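Local coordinates for UDP-L-Rhamnose Synthase (Acanthamoeba polyphaga mimivirus, PDB 7JID), which makes the activated sugar UDP-L-rhamnose, acting as an NADP-binding oxidoreductase built on a Rossmann-type domain, at residues Gly77-Val80 against Glu81-Lys84; Asn86-Gly89 against Pro90-Ala94; Lys124-Thr127 against Glu128-Pro132; Tyr139-Val142 against Lys143-Asp147; His151-Asp154 against Asn155-Asn159. All blocks are in the same frame, centred on the assembly; numbering follows the deposited sequence. Where two conformers were deposited one is given.

Contact 1. Residues Gly77-Val80 against Glu81-Lys84; sequences GKLV and ENVK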
# COMPACT_ATOMS: atom_id res chain seq x y z
N GLY A 77 -7.85 -7.82 10.88
CA GLY A 77 -6.51 -7.79 11.48
C GLY A 77 -5.43 -8.24 10.53
O GLY A 77 -4.25 -8.15 10.92
N LYS A 78 -5.79 -8.72 9.34
CA LYS A 78 -4.76 -9.22 8.40
C LYS A 78 -4.34 -8.17 7.38
O LYS A 78 -3.38 -8.47 6.64
CB LYS A 78 -5.17 -10.53 7.72
CG LYS A 78 -5.40 -11.68 8.68
CD LYS A 78 -4.24 -11.97 9.58
CE LYS A 78 -4.48 -13.16 10.47
NZ LYS A 78 -3.45 -13.25 11.52
N LEU A 79 -5.04 -7.06 7.26
CA LEU A 79 -4.65 -6.01 6.26
C LEU A 79 -3.20 -5.63 6.55
O LEU A 79 -2.41 -5.42 5.60
CB LEU A 79 -5.53 -4.78 6.34
CG LEU A 79 -5.15 -3.68 5.35
CD1 LEU A 79 -5.13 -4.21 3.91
CD2 LEU A 79 -6.06 -2.49 5.54
N VAL A 80 -2.84 -5.42 7.82
CA VAL A 80 -1.45 -5.00 8.15
C VAL A 80 -0.45 -6.03 7.59
O VAL A 80 0.59 -5.62 7.03
CB VAL A 80 -1.26 -4.72 9.65
CG1 VAL A 80 -1.51 -5.96 10.50
CG2 VAL A 80 0.10 -4.07 9.91
N GLU A 81 -0.71 -7.33 7.71
CA GLU A 81 0.22 -8.36 7.16
C GLU A 81 0.24 -8.27 5.64
O GLU A 81 1.29 -8.36 5.05
CB GLU A 81 -0.20 -9.76 7.56
CG GLU A 81 -0.23 -9.96 9.05
CD GLU A 81 -0.57 -11.39 9.44
OE1 GLU A 81 -0.52 -12.27 8.56
OE2 GLU A 81 -0.81 -11.61 10.64
N ASN A 82 -0.93 -8.06 5.04
CA ASN A 82 -1.08 -7.93 3.58
C ASN A 82 -0.17 -6.78 3.12
O ASN A 82 0.69 -7.01 2.26
CB ASN A 82 -2.55 -7.70 3.24
CG ASN A 82 -2.85 -7.78 1.76
OD1 ASN A 82 -1.96 -8.02 0.95
ND2 ASN A 82 -4.13 -7.65 1.39
N VAL A 83 -0.36 -5.56 3.64
CA VAL A 83 0.44 -4.43 3.08
C VAL A 83 1.91 -4.65 3.43
O VAL A 83 2.77 -4.35 2.61
CB VAL A 83 -0.11 -3.09 3.59
CG1 VAL A 83 0.70 -1.95 3.00
CG2 VAL A 83 -1.57 -2.96 3.17
N LYS A 84 2.20 -5.15 4.64
CA LYS A 84 3.60 -5.32 5.10
C LYS A 84 4.34 -6.23 4.10
O LYS A 84 5.49 -5.89 3.67
CB LYS A 84 3.63 -5.97 6.48
CG LYS A 84 5.03 -6.22 7.03
CD LYS A 84 5.11 -7.20 8.18
CE LYS A 84 4.22 -6.85 9.33
NZ LYS A 84 4.15 -8.05 10.20

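Contact 2. Residues Asn86-Gly89 against Pro90-Ala94; sequences NLYG and PLCLA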
# COMPACT_ATOMS: atom_id res chain seq x y z
N ASN A 86 3.22 -7.81 1.14
CA ASN A 86 2.84 -7.86 -0.28
C ASN A 86 3.07 -6.50 -0.95
O ASN A 86 2.94 -6.47 -2.19
CB ASN A 86 1.38 -8.28 -0.46
CG ASN A 86 1.17 -9.71 -0.05
OD1 ASN A 86 2.05 -10.55 -0.26
ND2 ASN A 86 -0.05 -10.03 0.41
N LEU A 87 3.38 -5.44 -0.18
CA LEU A 87 3.70 -4.12 -0.78
C LEU A 87 4.91 -3.53 -0.08
O LEU A 87 5.91 -3.19 -0.77
CB LEU A 87 2.47 -3.22 -0.69
CG LEU A 87 2.57 -1.90 -1.44
CD1 LEU A 87 1.17 -1.45 -1.85
CD2 LEU A 87 3.25 -0.84 -0.59
N TYR A 88 4.80 -3.21 1.21
CA TYR A 88 5.88 -2.46 1.89
C TYR A 88 7.24 -3.16 1.77
O TYR A 88 8.24 -2.46 1.38
CB TYR A 88 5.52 -2.13 3.34
CG TYR A 88 6.53 -1.22 3.99
CD1 TYR A 88 6.65 0.11 3.61
CD2 TYR A 88 7.46 -1.71 4.88
CE1 TYR A 88 7.60 0.94 4.16
CE2 TYR A 88 8.42 -0.88 5.45
CZ TYR A 88 8.52 0.45 5.06
OH TYR A 88 9.51 1.24 5.57
N GLY A 89 7.37 -4.43 2.16
CA GLY A 89 8.65 -5.17 2.09
C GLY A 89 9.24 -5.08 0.69
O GLY A 89 10.40 -4.70 0.52
N PRO A 90 8.48 -5.45 -0.37
CA PRO A 90 9.00 -5.34 -1.73
C PRO A 90 9.47 -3.92 -2.09
O PRO A 90 10.47 -3.80 -2.76
CB PRO A 90 7.78 -5.79 -2.57
CG PRO A 90 7.11 -6.82 -1.68
CD PRO A 90 7.18 -6.17 -0.30
N LEU A 91 8.77 -2.88 -1.67
CA LEU A 91 9.16 -1.50 -1.98
C LEU A 91 10.49 -1.19 -1.26
O LEU A 91 11.32 -0.46 -1.86
CB LEU A 91 8.06 -0.52 -1.61
CG LEU A 91 7.17 -0.06 -2.76
CD1 LEU A 91 7.92 0.86 -3.70
CD2 LEU A 91 6.61 -1.24 -3.51
N CYS A 92 10.67 -1.65 -0.02
CA CYS A 92 11.92 -1.44 0.76
C CYS A 92 13.10 -2.04 -0.03
O CYS A 92 14.15 -1.34 -0.25
CB CYS A 92 11.84 -2.09 2.13
SG CYS A 92 10.78 -1.16 3.27
N LEU A 93 12.92 -3.26 -0.53
CA LEU A 93 13.93 -3.92 -1.37
C LEU A 93 14.20 -3.10 -2.63
O LEU A 93 15.41 -2.89 -2.97
CB LEU A 93 13.48 -5.33 -1.70
CG LEU A 93 13.28 -6.29 -0.53
CD1 LEU A 93 12.94 -7.65 -1.09
CD2 LEU A 93 14.53 -6.42 0.33
N ALA A 94 13.16 -2.59 -3.31
CA ALA A 94 13.35 -1.74 -4.51
C ALA A 94 14.19 -0.51 -4.16
O ALA A 94 15.22 -0.24 -4.84
CB ALA A 94 12.06 -1.33 -5.13

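Contact 3. Residues Lys124-Thr127 against Glu128-Pro132; sequences KGFT and ENDKP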
# COMPACT_ATOMS: atom_id res chain seq x y z
N LYS A 124 -5.82 -9.80 -27.18
CA LYS A 124 -4.49 -10.47 -27.15
C LYS A 124 -3.95 -10.56 -25.73
O LYS A 124 -2.85 -11.09 -25.58
CB LYS A 124 -3.51 -9.73 -28.06
CG LYS A 124 -3.80 -9.81 -29.55
CD LYS A 124 -4.72 -10.93 -29.94
CE LYS A 124 -5.00 -11.04 -31.43
NZ LYS A 124 -4.37 -12.26 -31.97
N GLY A 125 -4.69 -10.11 -24.71
CA GLY A 125 -4.29 -10.30 -23.30
C GLY A 125 -3.76 -9.03 -22.67
O GLY A 125 -3.35 -8.08 -23.42
N PHE A 126 -3.70 -8.98 -21.35
CA PHE A 126 -3.21 -7.80 -20.62
C PHE A 126 -1.71 -7.69 -20.86
O PHE A 126 -0.99 -8.72 -20.87
CB PHE A 126 -3.58 -7.88 -19.14
CG PHE A 126 -5.07 -7.75 -18.97
CD1 PHE A 126 -5.65 -6.49 -18.91
CD2 PHE A 126 -5.88 -8.86 -18.90
CE1 PHE A 126 -7.02 -6.38 -18.79
CE2 PHE A 126 -7.25 -8.74 -18.76
CZ PHE A 126 -7.82 -7.49 -18.68
N THR A 127 -1.27 -6.45 -21.11
CA THR A 127 0.15 -6.14 -21.34
C THR A 127 0.85 -5.69 -20.06
O THR A 127 0.20 -5.35 -19.03
CB THR A 127 0.29 -5.10 -22.46
OG1 THR A 127 -0.15 -3.89 -21.87
CG2 THR A 127 -0.47 -5.52 -23.70
N GLU A 128 2.17 -5.55 -20.17
CA GLU A 128 3.03 -5.10 -19.07
C GLU A 128 2.63 -3.68 -18.68
O GLU A 128 2.66 -3.36 -17.47
CB GLU A 128 4.50 -5.20 -19.44
CG GLU A 128 4.97 -6.62 -19.44
CD GLU A 128 4.63 -7.50 -20.64
OE1 GLU A 128 4.19 -6.93 -21.69
OE2 GLU A 128 4.94 -8.69 -20.60
N ASN A 129 2.23 -2.87 -19.66
CA ASN A 129 1.86 -1.45 -19.40
C ASN A 129 0.44 -1.30 -18.83
O ASN A 129 0.16 -0.22 -18.29
CB ASN A 129 2.01 -0.63 -20.68
CG ASN A 129 1.76 0.84 -20.47
OD1 ASN A 129 2.51 1.50 -19.76
ND2 ASN A 129 0.73 1.37 -21.13
N ASP A 130 -0.41 -2.32 -18.92
CA ASP A 130 -1.82 -2.26 -18.54
C ASP A 130 -1.93 -2.07 -17.01
O ASP A 130 -1.11 -2.64 -16.25
CB ASP A 130 -2.59 -3.50 -18.98
CG ASP A 130 -3.10 -3.44 -20.39
OD1 ASP A 130 -3.30 -2.31 -20.95
OD2 ASP A 130 -3.29 -4.51 -20.95
N LYS A 131 -2.89 -1.25 -16.61
CA LYS A 131 -3.18 -1.02 -15.18
C LYS A 131 -4.04 -2.17 -14.67
O LYS A 131 -4.83 -2.73 -15.40
CB LYS A 131 -3.94 0.29 -14.97
CG LYS A 131 -3.39 1.47 -15.74
CD LYS A 131 -1.93 1.70 -15.53
CE LYS A 131 -1.54 3.12 -15.89
NZ LYS A 131 -2.07 4.09 -14.91
N PRO A 132 -3.98 -2.50 -13.37
CA PRO A 132 -4.91 -3.47 -12.79
C PRO A 132 -6.38 -3.14 -13.07
O PRO A 132 -6.73 -1.96 -13.08
CB PRO A 132 -4.62 -3.36 -11.29
CG PRO A 132 -3.17 -2.92 -11.23
CD PRO A 132 -3.04 -1.94 -12.38
O HOH W 1 3.01 -2.98 -22.50
O HOH W 2 -2.53 -2.77 -24.04

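Contact 4. Residues Tyr139-Val142 against Lys143-Asp147; sequences YSVV and KGFTD. With AWU ([[(2~{R},3~{S},4~{R},5~{R})-5-[2,4-bis(oxidanylidene)pyrimidin-1-yl]-3,4-bis(oxidanyl)oxolan-2-yl]methoxy-oxidanyl-phosphoryl] [(2~{R},3~{R},4~{R},5~{R},6~{S})-6-methyl-3,4,5-tris(oxidanyl)oxan-2-yl] hydrogen phosphate), chain C.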
# COMPACT_ATOMS: atom_id res chain seq x y z
N TYR A 139 -5.76 -9.49 -1.57
CA TYR A 139 -4.44 -9.86 -2.16
C TYR A 139 -4.26 -9.15 -3.49
O TYR A 139 -3.25 -8.47 -3.77
CB TYR A 139 -4.35 -11.36 -2.42
CG TYR A 139 -3.09 -11.78 -3.14
CD1 TYR A 139 -1.87 -11.89 -2.46
CD2 TYR A 139 -3.13 -12.13 -4.47
CE1 TYR A 139 -0.73 -12.29 -3.14
CE2 TYR A 139 -1.98 -12.55 -5.15
CZ TYR A 139 -0.78 -12.65 -4.47
OH TYR A 139 0.34 -13.06 -5.15
N SER A 140 -5.25 -9.30 -4.38
CA SER A 140 -5.13 -8.80 -5.76
C SER A 140 -5.08 -7.27 -5.73
O SER A 140 -4.32 -6.64 -6.49
CB SER A 140 -6.21 -9.30 -6.67
OG SER A 140 -6.00 -10.67 -6.98
N VAL A 141 -5.83 -6.68 -4.81
CA VAL A 141 -5.87 -5.20 -4.68
C VAL A 141 -4.49 -4.68 -4.29
O VAL A 141 -3.95 -3.81 -4.98
CB VAL A 141 -6.92 -4.77 -3.67
CG1 VAL A 141 -6.76 -3.27 -3.41
CG2 VAL A 141 -8.32 -5.07 -4.21
N VAL A 142 -3.91 -5.23 -3.25
CA VAL A 142 -2.61 -4.76 -2.73
C VAL A 142 -1.53 -5.05 -3.78
O VAL A 142 -0.74 -4.15 -4.08
CB VAL A 142 -2.29 -5.39 -1.37
CG1 VAL A 142 -0.84 -5.11 -0.96
CG2 VAL A 142 -3.26 -4.87 -0.33
N LYS A 143 -1.51 -6.25 -4.35
CA LYS A 143 -0.51 -6.66 -5.38
C LYS A 143 -0.62 -5.80 -6.62
O LYS A 143 0.40 -5.56 -7.24
CB LYS A 143 -0.58 -8.15 -5.67
CG LYS A 143 0.02 -9.02 -4.58
CD LYS A 143 1.57 -8.99 -4.59
CE LYS A 143 2.25 -10.01 -3.73
NZ LYS A 143 3.71 -10.02 -3.94
N GLY A 144 -1.82 -5.37 -6.97
CA GLY A 144 -2.01 -4.46 -8.10
C GLY A 144 -1.23 -3.20 -7.86
O GLY A 144 -0.47 -2.71 -8.77
N PHE A 145 -1.37 -2.61 -6.67
CA PHE A 145 -0.60 -1.39 -6.36
C PHE A 145 0.88 -1.69 -6.31
O PHE A 145 1.66 -0.87 -6.75
CB PHE A 145 -1.12 -0.72 -5.09
CG PHE A 145 -2.47 -0.08 -5.32
CD1 PHE A 145 -2.57 1.03 -6.14
CD2 PHE A 145 -3.63 -0.65 -4.83
CE1 PHE A 145 -3.80 1.61 -6.40
CE2 PHE A 145 -4.86 -0.05 -5.06
CZ PHE A 145 -4.93 1.07 -5.86
N THR A 146 1.31 -2.82 -5.74
CA THR A 146 2.76 -3.14 -5.77
C THR A 146 3.25 -3.18 -7.22
O THR A 146 4.35 -2.64 -7.54
CB THR A 146 3.07 -4.44 -5.04
OG1 THR A 146 2.45 -4.25 -3.77
CG2 THR A 146 4.56 -4.67 -4.95
N ASP A 147 2.46 -3.73 -8.10
CA ASP A 147 2.87 -3.88 -9.50
C ASP A 147 3.03 -2.49 -10.12
O ASP A 147 4.01 -2.26 -10.81
CB ASP A 147 1.85 -4.69 -10.28
CG ASP A 147 2.28 -4.88 -11.72
OD1 ASP A 147 2.92 -5.90 -11.98
OD2 ASP A 147 1.83 -4.08 -12.58
PA AWU C . -6.76 -21.02 -4.68
O1A AWU C . -7.77 -20.35 -3.83
O2A AWU C . -6.26 -22.40 -4.26
O3A AWU C . -5.31 -20.30 -4.85
PB AWU C . -4.98 -18.69 -4.68
O1B AWU C . -5.91 -17.74 -5.48
O2B AWU C . -4.75 -18.41 -3.18
O3B AWU C . -3.59 -18.69 -5.47
C5' AWU C . -0.95 -16.21 -5.46
O5' AWU C . -1.69 -17.40 -5.25
C4' AWU C . -0.57 -16.10 -6.93
O4' AWU C . 0.03 -14.83 -7.24
C3' AWU C . -1.81 -16.24 -7.75
O3' AWU C . -1.42 -16.44 -9.09
C2' AWU C . -2.63 -17.48 -7.40
C1' AWU C . -2.84 -17.60 -5.95
N1 AWU C . -10.77 -23.30 -7.05
C2 AWU C . -11.73 -24.23 -7.41
O2 AWU C . -11.82 -24.61 -8.59
N3 AWU C . -12.47 -24.81 -6.41
C4 AWU C . -12.40 -24.39 -5.12
O4 AWU C . -13.11 -25.01 -4.24
C5 AWU C . -11.41 -23.47 -4.76
C6 AWU C . -10.67 -22.84 -5.75
C1C AWU C . -9.93 -22.65 -8.10
C2C AWU C . -9.83 -21.13 -8.06
C3C AWU C . -8.44 -20.88 -8.70
C4C AWU C . -7.70 -22.10 -8.25
C5C AWU C . -6.66 -21.86 -7.17
C6' AWU C . 0.27 -16.35 -4.56
O2' AWU C . -1.87 -18.62 -7.73
O2C AWU C . -10.87 -20.59 -8.85
O3C AWU C . -8.52 -20.96 -10.11
O4C AWU C . -8.62 -23.03 -7.71
O5C AWU C . -7.33 -21.11 -6.13

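Contact 5. Residues His151-Asp154 against Asn155-Asn159; sequences HFFD and NDVLN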
# COMPACT_ATOMS: atom_id res chain seq x y z
N HIS A 151 6.76 -0.07 -11.45
CA HIS A 151 7.00 0.60 -12.75
C HIS A 151 7.82 1.87 -12.50
O HIS A 151 8.44 2.35 -13.46
CB HIS A 151 5.67 0.87 -13.45
CG HIS A 151 5.09 -0.34 -14.11
ND1 HIS A 151 4.46 -1.39 -13.40
CD2 HIS A 151 4.97 -0.66 -15.43
CE1 HIS A 151 4.05 -2.30 -14.26
NE2 HIS A 151 4.26 -1.83 -15.51
N PHE A 152 7.83 2.42 -11.29
CA PHE A 152 8.73 3.56 -10.93
C PHE A 152 10.19 3.11 -10.80
O PHE A 152 11.06 4.01 -10.66
CB PHE A 152 8.27 4.22 -9.63
CG PHE A 152 7.01 5.00 -9.80
CD1 PHE A 152 7.02 6.22 -10.45
CD2 PHE A 152 5.81 4.54 -9.29
CE1 PHE A 152 5.85 6.94 -10.61
CE2 PHE A 152 4.64 5.27 -9.44
CZ PHE A 152 4.65 6.45 -10.14
N PHE A 153 10.48 1.81 -10.88
CA PHE A 153 11.83 1.22 -10.79
C PHE A 153 12.16 0.44 -12.07
O PHE A 153 12.87 -0.53 -12.00
CB PHE A 153 11.93 0.31 -9.56
CG PHE A 153 11.72 1.01 -8.25
CD1 PHE A 153 12.80 1.47 -7.51
CD2 PHE A 153 10.44 1.18 -7.74
CE1 PHE A 153 12.59 2.12 -6.30
CE2 PHE A 153 10.24 1.81 -6.52
CZ PHE A 153 11.32 2.26 -5.80
N ASP A 154 11.69 0.92 -13.21
CA ASP A 154 11.74 0.15 -14.47
C ASP A 154 13.19 -0.15 -14.90
O ASP A 154 13.39 -1.13 -15.62
CB ASP A 154 10.98 0.89 -15.56
CG ASP A 154 10.66 0.01 -16.75
OD1 ASP A 154 9.90 -0.93 -16.59
OD2 ASP A 154 11.15 0.32 -17.86
N ASN A 155 14.17 0.67 -14.52
CA ASN A 155 15.58 0.45 -14.95
C ASN A 155 16.39 -0.28 -13.88
O ASN A 155 17.55 -0.59 -14.15
CB ASN A 155 16.28 1.76 -15.32
CG ASN A 155 15.53 2.54 -16.38
OD1 ASN A 155 15.04 1.98 -17.36
ND2 ASN A 155 15.41 3.84 -16.17
N ASP A 156 15.80 -0.62 -12.74
CA ASP A 156 16.51 -1.13 -11.56
C ASP A 156 15.91 -2.44 -11.08
O ASP A 156 16.62 -3.21 -10.40
CB ASP A 156 16.40 -0.11 -10.43
CG ASP A 156 17.28 1.08 -10.75
OD1 ASP A 156 18.51 0.87 -10.74
OD2 ASP A 156 16.70 2.16 -11.11
N VAL A 157 14.64 -2.69 -11.39
CA VAL A 157 13.96 -3.90 -10.83
C VAL A 157 13.32 -4.72 -11.95
O VAL A 157 12.66 -4.13 -12.83
CB VAL A 157 12.89 -3.52 -9.80
CG1 VAL A 157 12.08 -4.71 -9.34
CG2 VAL A 157 13.52 -2.78 -8.62
N LEU A 158 13.49 -6.02 -11.87
CA LEU A 158 12.80 -6.97 -12.75
C LEU A 158 11.51 -7.40 -12.02
O LEU A 158 11.64 -8.11 -11.01
CB LEU A 158 13.70 -8.17 -13.05
CG LEU A 158 13.15 -9.22 -14.01
CD1 LEU A 158 12.83 -8.60 -15.36
CD2 LEU A 158 14.12 -10.38 -14.09
N ASN A 159 10.36 -7.03 -12.55
CA ASN A 159 9.02 -7.33 -11.97
C ASN A 159 8.38 -8.45 -12.80
O ASN A 159 7.86 -8.18 -13.87
CB ASN A 159 8.23 -6.04 -11.84
CG ASN A 159 6.77 -6.29 -11.57
OD1 ASN A 159 6.46 -7.14 -10.74
ND2 ASN A 159 5.92 -5.50 -12.19
O HOH W 3 12.51 2.58 -18.33

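Contact 1. Residues Gly77-Val80 against Glu81-Lys84
Asn-82, Val-83 and Lys-84 send their backbone N-H groups four residues back, to the carbonyl oxygens of Lys-78, Leu-79 and Val-80, the straightest of these bonds running from Val-83 N to Leu-79 O at 2.8 Å (169° at the hydrogen). On one side of this turn Lys-78 and Glu-81 run alongside each other and end in a salt bridge, NZ of Lys-78 standing 3.2 Å from OE2 of Glu-81. The ammonium group comes from above the carboxylate plane, 44° out of it. Lys-78 turns sharply at its second torsion (chi2 -56°), which folds the chain over toward the extended glutamate, and its CD carbon rests 3.6 Å from the same OE2 of Glu-81. Tyr-72 joins the pair through its hydroxyl, with a hydrogen bond to OE1 of Glu-81 and a weak one to NZ of Lys-78. On another side, Leu-79 and Val-83 point the same way and touch through CD1 of Leu-79 and CG2 of Val-83, 3.8 Å apart. This apolar pair faces the second subunit, where Leu-79 meets Leu-79 of that chain and Val-83 meets its Phe-145. A charged pair on one face and an apolar pair on the face that meets the second subunit make the start of helix 79-99 amphipathic, as in the helical dimer interface of many short-chain dehydrogenases/reductases.

Contact 2. Residues Asn86-Gly89 against Pro90-Ala94
Tyr-88 O receives the N-H of Cys-92 at 2.9 Å, one of three i/i+4 bonds that cross from 86-89 to 90-94; the others join Leu-91 N to Leu-87 O and Leu-93 N to Gly-89 O. The same turn brings the two side chains together. The first torsion of Tyr-88 (chi1 -173°) swings CG away from the backbone N, and the sulfur of Cys-92 settles over one ring face. SG of Cys-92 lies 3.6 Å from the centroid of the Tyr-88 ring and 28° off the normal, displaced toward the rim where CE2 of Tyr-88 is only 3.2 Å from it. The phenol hydroxyl is tied to Glu-40, while the ring meets Phe-145 of the second subunit. Pro-90 has no N-H to offer the preceding turn, and the helix kinks there after a wider pi-type turn at residues 86-88. The carbonyl of Asn-86 accepts the hydroxyl of Thr-146 from helix 138-150. A proline kink beside a pi-type turn, with a cysteine sulfur-aromatic contact on the side that meets the second subunit, thus marks this buried part of interface helix 79-99 in the Rossmann domain.

Contact 3. Residues Lys124-Thr127 against Glu128-Pro132
With OG1 of Thr-127 set between its own backbone N and carbonyl carbon (chi1 72°), and CG of Asp-130 placed beside its own backbone N (chi1 -85°), the two short side chains meet inside a type I beta turn that runs from Thr-127 to Asp-130. The carboxylate folds back over the start of the turn. OD2 of Asp-130 takes the N-H of Thr-127 at 2.8 Å, an almost straight bond (170° at the hydrogen) that nevertheless arrives from above the carboxylate plane. In return the N-H of Asp-130 closes the turn on Thr-127 O at 3.1 Å, reaching that oxygen from well above the carbonyl plane, and it makes a weak second bond to Thr-127 OG1. The exchange is reciprocal but unequal, strong to the carboxylate and weak to the hydroxyl, and resembles a capping box although no helix follows here. Phe-126 crosses the carboxylate at about a right angle, the two planes 76° apart, and CD1 of Phe-126 lies 3.7 Å from OD2 of Asp-130. That ring stacks on Phe-113. Arg-161 binds the Thr-127 carbonyl, and OE2 of Glu-128 receives the backbone N-H of Asn-215, so the turn is fastened to the body of the domain. Two waters bridge the turn: one accepts the N-H of Asn-129 and the other donates to OD1 of Asp-130 at 3.2 Å, each also making a weak bond to OG1 of Thr-127.

Contact 4. Residues Tyr139-Val142 against Lys143-Asp147
Tyr-139 and Lys-143 form the Tyr-X-X-X-Lys motif of the short-chain dehydrogenase/reductase family, spaced one turn apart on helix 138-150. Lys-143 N bonds to Tyr-139 O at 2.9 Å, and alongside this bond the lysine chain passes across the phenol. CG of Lys-143 makes a CH-pi contact, 3.8 Å from the centroid of the Tyr-139 ring and 19° off its normal, while CE of Lys-143 reaches the rim at CE1 of Tyr-139, also 3.8 Å away. A bend at the second torsion (chi2 -75°) lets the chain follow the ring toward its hydroxyl end. NZ of Lys-143 is hydrogen-bonded to Tyr-106, and both motif residues touch NADP. OH of Tyr-139 is hydrogen-bonded to O4' of UDP-rhamnose at 2.8 Å, with the sugar oxygen at the ring edge, near its plane. Farther round the helix, CG1 of Val-141 lies 4.1 Å from CE2 of Phe-145, and this pair packs on Val-80, Val-83 and Tyr-88 of the second subunit. Tyrosine placed at the sugar 4-position and lysine across its ring face, next to the nicotinamide dinucleotide, are consistent with the reductase site of RmlD-like enzymes.

Contact 5. Residues His151-Asp154 against Asn155-Asn159
Phe-153 O is gripped by two backbone donors, Asp-156 N at 3.0 Å and Val-157 N at 2.9 Å, and this pair of hydrogen bonds closes the tight part of the turn. The two arrive differently: Val-157 N comes nearly along the C=O axis, whereas Asp-156 N lies above the carbonyl plane, 53° out of it. Beside them CB of Phe-153 packs on CG2 of Val-157 at 3.6 Å. The outer side is held more loosely, through solvent: a water donates to OD2 of Asp-154 at 2.7 Å and to OD1 of Asn-155 at 2.8 Å, bridging two side chains whose own oxygens stay 4.3 Å apart. At the far end of the contact His-151 and Asn-159 merely approach, CE1 of His-151 being 4.2 Å from ND2 of Asn-159. Their polar groups serve other partners, the imidazole spanning the carbonyls of Asp-147 and Glu-128, and the amide nitrogen binding Thr-213 and Asp-147. The turn thus joins helix 138-150 to strand 157-162 in the beta-alpha-beta succession of the Rossmann fold, with Ala-94 of helix 79-99 over one face of the Phe-153 ring and Leu-91 nearer its edge, and the strand paired between strands 103-109 and 212-215.

Contacts 1, 2 and 4 are helical and pack on the second subunit through several residues, while contacts 3 and 5 are water-bridged turns that reach it at one or two. Contacts 1 and 2 follow one another on helix 79-99; contact 4 lies against both from helix 138-150. Burial is complete in contacts 2 and 4, where a sulfur-aromatic and a CH-pi contact, respectively, distinguish the side chains, but partial in contact 1, where a salt bridge adds to the apolar pair. Of the five, contact 4 alone reaches the bound sugar directly. Contact 5 follows it in the chain and is tied by polar bonds to both contact 4 and contact 3, so these bonds link the two turns to each other and to helix 138-150.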